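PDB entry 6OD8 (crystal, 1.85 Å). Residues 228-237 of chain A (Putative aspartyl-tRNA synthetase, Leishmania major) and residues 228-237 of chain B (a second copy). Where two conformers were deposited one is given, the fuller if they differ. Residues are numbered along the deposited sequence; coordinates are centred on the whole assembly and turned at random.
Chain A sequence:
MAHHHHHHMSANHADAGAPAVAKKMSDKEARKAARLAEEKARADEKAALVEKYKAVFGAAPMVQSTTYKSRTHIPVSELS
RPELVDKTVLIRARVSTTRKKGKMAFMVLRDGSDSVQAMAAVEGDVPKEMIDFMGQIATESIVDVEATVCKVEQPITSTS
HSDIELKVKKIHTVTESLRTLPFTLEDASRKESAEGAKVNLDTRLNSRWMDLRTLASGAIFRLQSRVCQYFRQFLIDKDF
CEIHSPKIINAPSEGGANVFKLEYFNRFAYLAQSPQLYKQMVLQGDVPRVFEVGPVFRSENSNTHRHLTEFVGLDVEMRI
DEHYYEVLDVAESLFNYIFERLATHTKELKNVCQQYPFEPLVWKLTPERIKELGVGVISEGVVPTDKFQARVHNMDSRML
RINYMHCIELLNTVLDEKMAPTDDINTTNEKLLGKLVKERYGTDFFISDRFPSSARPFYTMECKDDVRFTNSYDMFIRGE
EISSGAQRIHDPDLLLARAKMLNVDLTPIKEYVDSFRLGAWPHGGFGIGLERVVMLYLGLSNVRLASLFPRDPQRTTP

Chain A 228-237: CQYFRQFLID
Chain B 228-237: CQYFRQFLID

Both stretches are α-helical from residue 228 onward, each continuing a helix that begins earlier in its chain. Phi lies between -51° and -76° and psi between -29° and -55°, and i to i-4 backbone hydrogen bonds run throughout, in chain A from Arg A232 N to Cys A228 O (3.0 Å) to Asp A237 N to Gln A233 O (3.0 Å), and in chain B from Arg B232 N to Cys B228 O (3.1 Å) to Asp B237 N to Gln B233 O (2.9 Å). The bond from Leu A235 N to Phe A231 O is weak at 3.4 Å, as is its counterpart in chain B, Leu B235 N to Phe B231 O at 3.3 Å. The helix axes approach to 12.3 Å, with 131° between their N-to-C directions and a signed crossing angle of -131°. The register is reciprocal: Gln A229 CA lies 8.6 Å from Ile B236 CA, and Ile A236 CA lies 8.6 Å from Gln B229 CA.

At this spacing the backbones stay apart and long side chains fill the gap, burying 314 Å² in total. Positions 232 and 236, one turn apart, point CA-to-CB toward the partner; 229 and 233 point sideways, but their ends come nearer. Gln A229 and Gln B229 are extended (chi1 t, chi2 t), and each lays its amide against an isoleucine in the m, t rotamer: Gln A229 NE2 to Ile B236 CG2 and Ile A236 CG2 to Gln B229 NE2 are both 4.0 Å, van der Waals contacts.

The arginines meet at the centre, and in the conformers given they differ: Arg A232 is m, t, m with chi4 -85°, Arg B232 m, t, t with chi4 79°. Arg A232 NE sits 3.2 Å from Arg B232 CD, which lies over one face of the Arg A232 guanidinium, and Arg A232 NE is 3.5 Å from Arg B232 NE. Like charges are thus held close without a hydrogen bond between them; NH1 of each is hydrogen-bonded elsewhere in the structure. Ile B236 CD1 packs at the edge of the Arg A232 guanidinium, 3.8 Å from Arg A232 NH2.

Polar bridging falls to water. Gln A233 and Gln B233 share chi1 t and chi2 p, with chi3 near 60°, and each NE2 donates one turn along its own helix: Gln A233 NE2 to Asp A237 OD1 at 2.8 Å, Gln B233 NE2 to Asp B237 OD1 at 2.7 Å. Gln A233 OE1 and Gln B233 OE1, both acceptors, stand 4.0 Å apart. Two waters each donate to both oxygens: the first lies 2.8 Å from Gln A233 OE1 and 3.0 Å from Gln B233 OE1, and the second reverses those distances.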

# COMPACT_ATOMS: atom_id res chain seq x y z
N CYS A 228 2.84 -1.97 -7.96
CA CYS A 228 2.01 -1.97 -6.74
C CYS A 228 0.53 -2.05 -7.09
O CYS A 228 -0.22 -2.83 -6.49
CB CYS A 228 2.28 -0.70 -5.91
SG CYS A 228 3.93 -0.66 -5.17
N GLN A 229 0.09 -1.22 -8.03
CA GLN A 229 -1.32 -1.20 -8.41
C GLN A 229 -1.82 -2.57 -8.87
O GLN A 229 -2.89 -3.03 -8.44
CB GLN A 229 -1.51 -0.18 -9.53
CG GLN A 229 -2.90 -0.14 -10.07
CD GLN A 229 -3.02 0.87 -11.20
OE1 GLN A 229 -2.17 1.75 -11.36
NE2 GLN A 229 -4.07 0.74 -12.00
N TYR A 230 -1.08 -3.22 -9.78
CA TYR A 230 -1.55 -4.50 -10.31
C TYR A 230 -1.38 -5.63 -9.31
O TYR A 230 -2.21 -6.54 -9.25
CB TYR A 230 -0.82 -4.81 -11.63
CG TYR A 230 -1.06 -3.74 -12.67
CD1 TYR A 230 -2.33 -3.17 -12.82
CD2 TYR A 230 -0.03 -3.30 -13.51
CE1 TYR A 230 -2.56 -2.19 -13.77
CE2 TYR A 230 -0.26 -2.33 -14.48
CZ TYR A 230 -1.53 -1.78 -14.59
OH TYR A 230 -1.78 -0.81 -15.53
N PHE A 231 -0.33 -5.58 -8.49
CA PHE A 231 -0.22 -6.52 -7.36
C PHE A 231 -1.49 -6.49 -6.49
O PHE A 231 -2.12 -7.53 -6.24
CB PHE A 231 1.01 -6.16 -6.51
CG PHE A 231 1.16 -6.96 -5.23
CD1 PHE A 231 1.77 -8.21 -5.24
CD2 PHE A 231 0.72 -6.44 -4.00
CE1 PHE A 231 1.93 -8.96 -4.05
CE2 PHE A 231 0.85 -7.17 -2.81
CZ PHE A 231 1.48 -8.46 -2.84
N ARG A 232 -1.87 -5.30 -6.02
CA ARG A 232 -3.04 -5.20 -5.14
C ARG A 232 -4.33 -5.56 -5.88
O ARG A 232 -5.21 -6.23 -5.32
CB ARG A 232 -3.15 -3.80 -4.56
CG ARG A 232 -2.07 -3.42 -3.56
CD ARG A 232 -2.46 -2.09 -2.90
NE ARG A 232 -2.78 -1.09 -3.92
CZ ARG A 232 -1.89 -0.32 -4.54
NH1 ARG A 232 -0.60 -0.42 -4.22
NH2 ARG A 232 -2.28 0.56 -5.45
N GLN A 233 -4.48 -5.12 -7.13
CA GLN A 233 -5.76 -5.37 -7.79
C GLN A 233 -5.99 -6.85 -8.04
O GLN A 233 -7.11 -7.33 -7.89
CB GLN A 233 -5.87 -4.60 -9.10
CG GLN A 233 -7.30 -4.59 -9.62
CD GLN A 233 -8.31 -4.09 -8.57
OE1 GLN A 233 -8.18 -2.98 -8.05
NE2 GLN A 233 -9.31 -4.91 -8.26
N PHE A 234 -4.95 -7.57 -8.46
CA PHE A 234 -5.10 -9.02 -8.61
C PHE A 234 -5.61 -9.65 -7.33
O PHE A 234 -6.53 -10.48 -7.34
CB PHE A 234 -3.78 -9.67 -9.01
CG PHE A 234 -3.87 -11.18 -9.10
CD1 PHE A 234 -4.33 -11.79 -10.26
CD2 PHE A 234 -3.52 -11.99 -8.02
CE1 PHE A 234 -4.44 -13.20 -10.36
CE2 PHE A 234 -3.63 -13.38 -8.10
CZ PHE A 234 -4.08 -13.99 -9.26
N LEU A 235 -5.00 -9.29 -6.20
CA LEU A 235 -5.30 -9.98 -4.94
C LEU A 235 -6.64 -9.55 -4.37
O LEU A 235 -7.39 -10.37 -3.82
CB LEU A 235 -4.15 -9.71 -3.96
CG LEU A 235 -2.81 -10.28 -4.46
CD1 LEU A 235 -1.64 -9.64 -3.66
CD2 LEU A 235 -2.77 -11.81 -4.35
N ILE A 236 -6.97 -8.26 -4.47
CA ILE A 236 -8.32 -7.80 -4.12
C ILE A 236 -9.37 -8.57 -4.92
O ILE A 236 -10.40 -8.97 -4.38
CB ILE A 236 -8.43 -6.28 -4.35
CG1 ILE A 236 -7.62 -5.52 -3.30
CG2 ILE A 236 -9.90 -5.81 -4.35
CD1 ILE A 236 -7.34 -4.06 -3.70
N ASP A 237 -9.14 -8.74 -6.24
CA ASP A 237 -10.05 -9.50 -7.09
C ASP A 237 -10.24 -10.92 -6.58
O ASP A 237 -11.30 -11.51 -6.79
CB ASP A 237 -9.51 -9.60 -8.53
CG ASP A 237 -9.73 -8.35 -9.36
OD1 ASP A 237 -10.41 -7.41 -8.91
OD2 ASP A 237 -9.19 -8.32 -10.49
N CYS B 228 -8.39 1.53 2.91
CA CYS B 228 -7.18 1.59 2.09
C CYS B 228 -7.50 1.43 0.61
O CYS B 228 -6.93 2.13 -0.24
CB CYS B 228 -6.20 0.49 2.50
SG CYS B 228 -5.41 0.79 4.09
N GLN B 229 -8.35 0.46 0.29
CA GLN B 229 -8.72 0.20 -1.10
C GLN B 229 -9.40 1.42 -1.72
O GLN B 229 -9.13 1.77 -2.88
CB GLN B 229 -9.66 -1.01 -1.15
CG GLN B 229 -10.31 -1.29 -2.51
CD GLN B 229 -11.30 -2.46 -2.44
OE1 GLN B 229 -11.32 -3.21 -1.46
NE2 GLN B 229 -12.11 -2.61 -3.47
N TYR B 230 -10.33 2.03 -0.99
CA TYR B 230 -11.09 3.13 -1.60
C TYR B 230 -10.24 4.39 -1.70
O TYR B 230 -10.32 5.12 -2.70
CB TYR B 230 -12.37 3.38 -0.80
CG TYR B 230 -13.31 2.19 -0.89
CD1 TYR B 230 -13.41 1.47 -2.07
CD2 TYR B 230 -14.07 1.78 0.20
CE1 TYR B 230 -14.25 0.38 -2.18
CE2 TYR B 230 -14.93 0.69 0.10
CZ TYR B 230 -15.00 -0.02 -1.09
OH TYR B 230 -15.84 -1.11 -1.22
N PHE B 231 -9.41 4.65 -0.69
CA PHE B 231 -8.41 5.72 -0.76
C PHE B 231 -7.58 5.61 -2.04
O PHE B 231 -7.44 6.58 -2.80
CB PHE B 231 -7.52 5.65 0.48
CG PHE B 231 -6.36 6.61 0.49
CD1 PHE B 231 -6.55 7.94 0.89
CD2 PHE B 231 -5.08 6.19 0.12
CE1 PHE B 231 -5.48 8.84 0.90
CE2 PHE B 231 -4.00 7.11 0.12
CZ PHE B 231 -4.21 8.43 0.52
N ARG B 232 -6.99 4.44 -2.30
CA ARG B 232 -6.10 4.31 -3.45
C ARG B 232 -6.88 4.38 -4.76
O ARG B 232 -6.42 5.00 -5.73
CB ARG B 232 -5.32 2.99 -3.41
CG ARG B 232 -4.35 2.83 -2.22
CD ARG B 232 -3.30 1.75 -2.56
NE ARG B 232 -2.42 1.39 -1.45
CZ ARG B 232 -2.75 0.57 -0.46
NH1 ARG B 232 -3.96 0.04 -0.42
NH2 ARG B 232 -1.89 0.30 0.50
N GLN B 233 -8.03 3.72 -4.83
CA GLN B 233 -8.75 3.69 -6.10
C GLN B 233 -9.18 5.08 -6.52
O GLN B 233 -9.09 5.43 -7.70
CB GLN B 233 -9.95 2.76 -6.04
CG GLN B 233 -10.49 2.45 -7.47
CD GLN B 233 -9.40 2.00 -8.46
OE1 GLN B 233 -8.73 0.98 -8.25
NE2 GLN B 233 -9.21 2.75 -9.54
N PHE B 234 -9.69 5.88 -5.57
CA PHE B 234 -10.08 7.25 -5.87
C PHE B 234 -8.92 8.02 -6.46
O PHE B 234 -9.06 8.72 -7.47
CB PHE B 234 -10.59 7.95 -4.60
CG PHE B 234 -10.92 9.42 -4.83
CD1 PHE B 234 -12.19 9.81 -5.23
CD2 PHE B 234 -9.94 10.41 -4.64
CE1 PHE B 234 -12.51 11.19 -5.44
CE2 PHE B 234 -10.23 11.78 -4.86
CZ PHE B 234 -11.51 12.17 -5.27
N LEU B 235 -7.75 7.93 -5.83
CA LEU B 235 -6.59 8.70 -6.26
C LEU B 235 -5.98 8.16 -7.55
O LEU B 235 -5.53 8.94 -8.40
CB LEU B 235 -5.58 8.74 -5.12
CG LEU B 235 -6.09 9.48 -3.86
CD1 LEU B 235 -5.16 9.16 -2.69
CD2 LEU B 235 -6.27 11.04 -4.07
N ILE B 236 -5.95 6.84 -7.74
CA ILE B 236 -5.52 6.28 -9.02
C ILE B 236 -6.42 6.77 -10.16
O ILE B 236 -5.94 7.13 -11.24
CB ILE B 236 -5.50 4.75 -8.94
CG1 ILE B 236 -4.36 4.31 -8.01
CG2 ILE B 236 -5.40 4.13 -10.34
CD1 ILE B 236 -4.48 2.81 -7.58
N ASP B 237 -7.73 6.80 -9.92
CA ASP B 237 -8.68 7.34 -10.92
C ASP B 237 -8.36 8.78 -11.30
O ASP B 237 -8.68 9.23 -12.41
CB ASP B 237 -10.11 7.31 -10.37
CG ASP B 237 -10.69 5.91 -10.25
OD1 ASP B 237 -10.13 4.97 -10.86
OD2 ASP B 237 -11.72 5.76 -9.55
O HOH W 1 -9.15 -1.14 -6.24
O HOH W 2 -6.56 -0.63 -8.83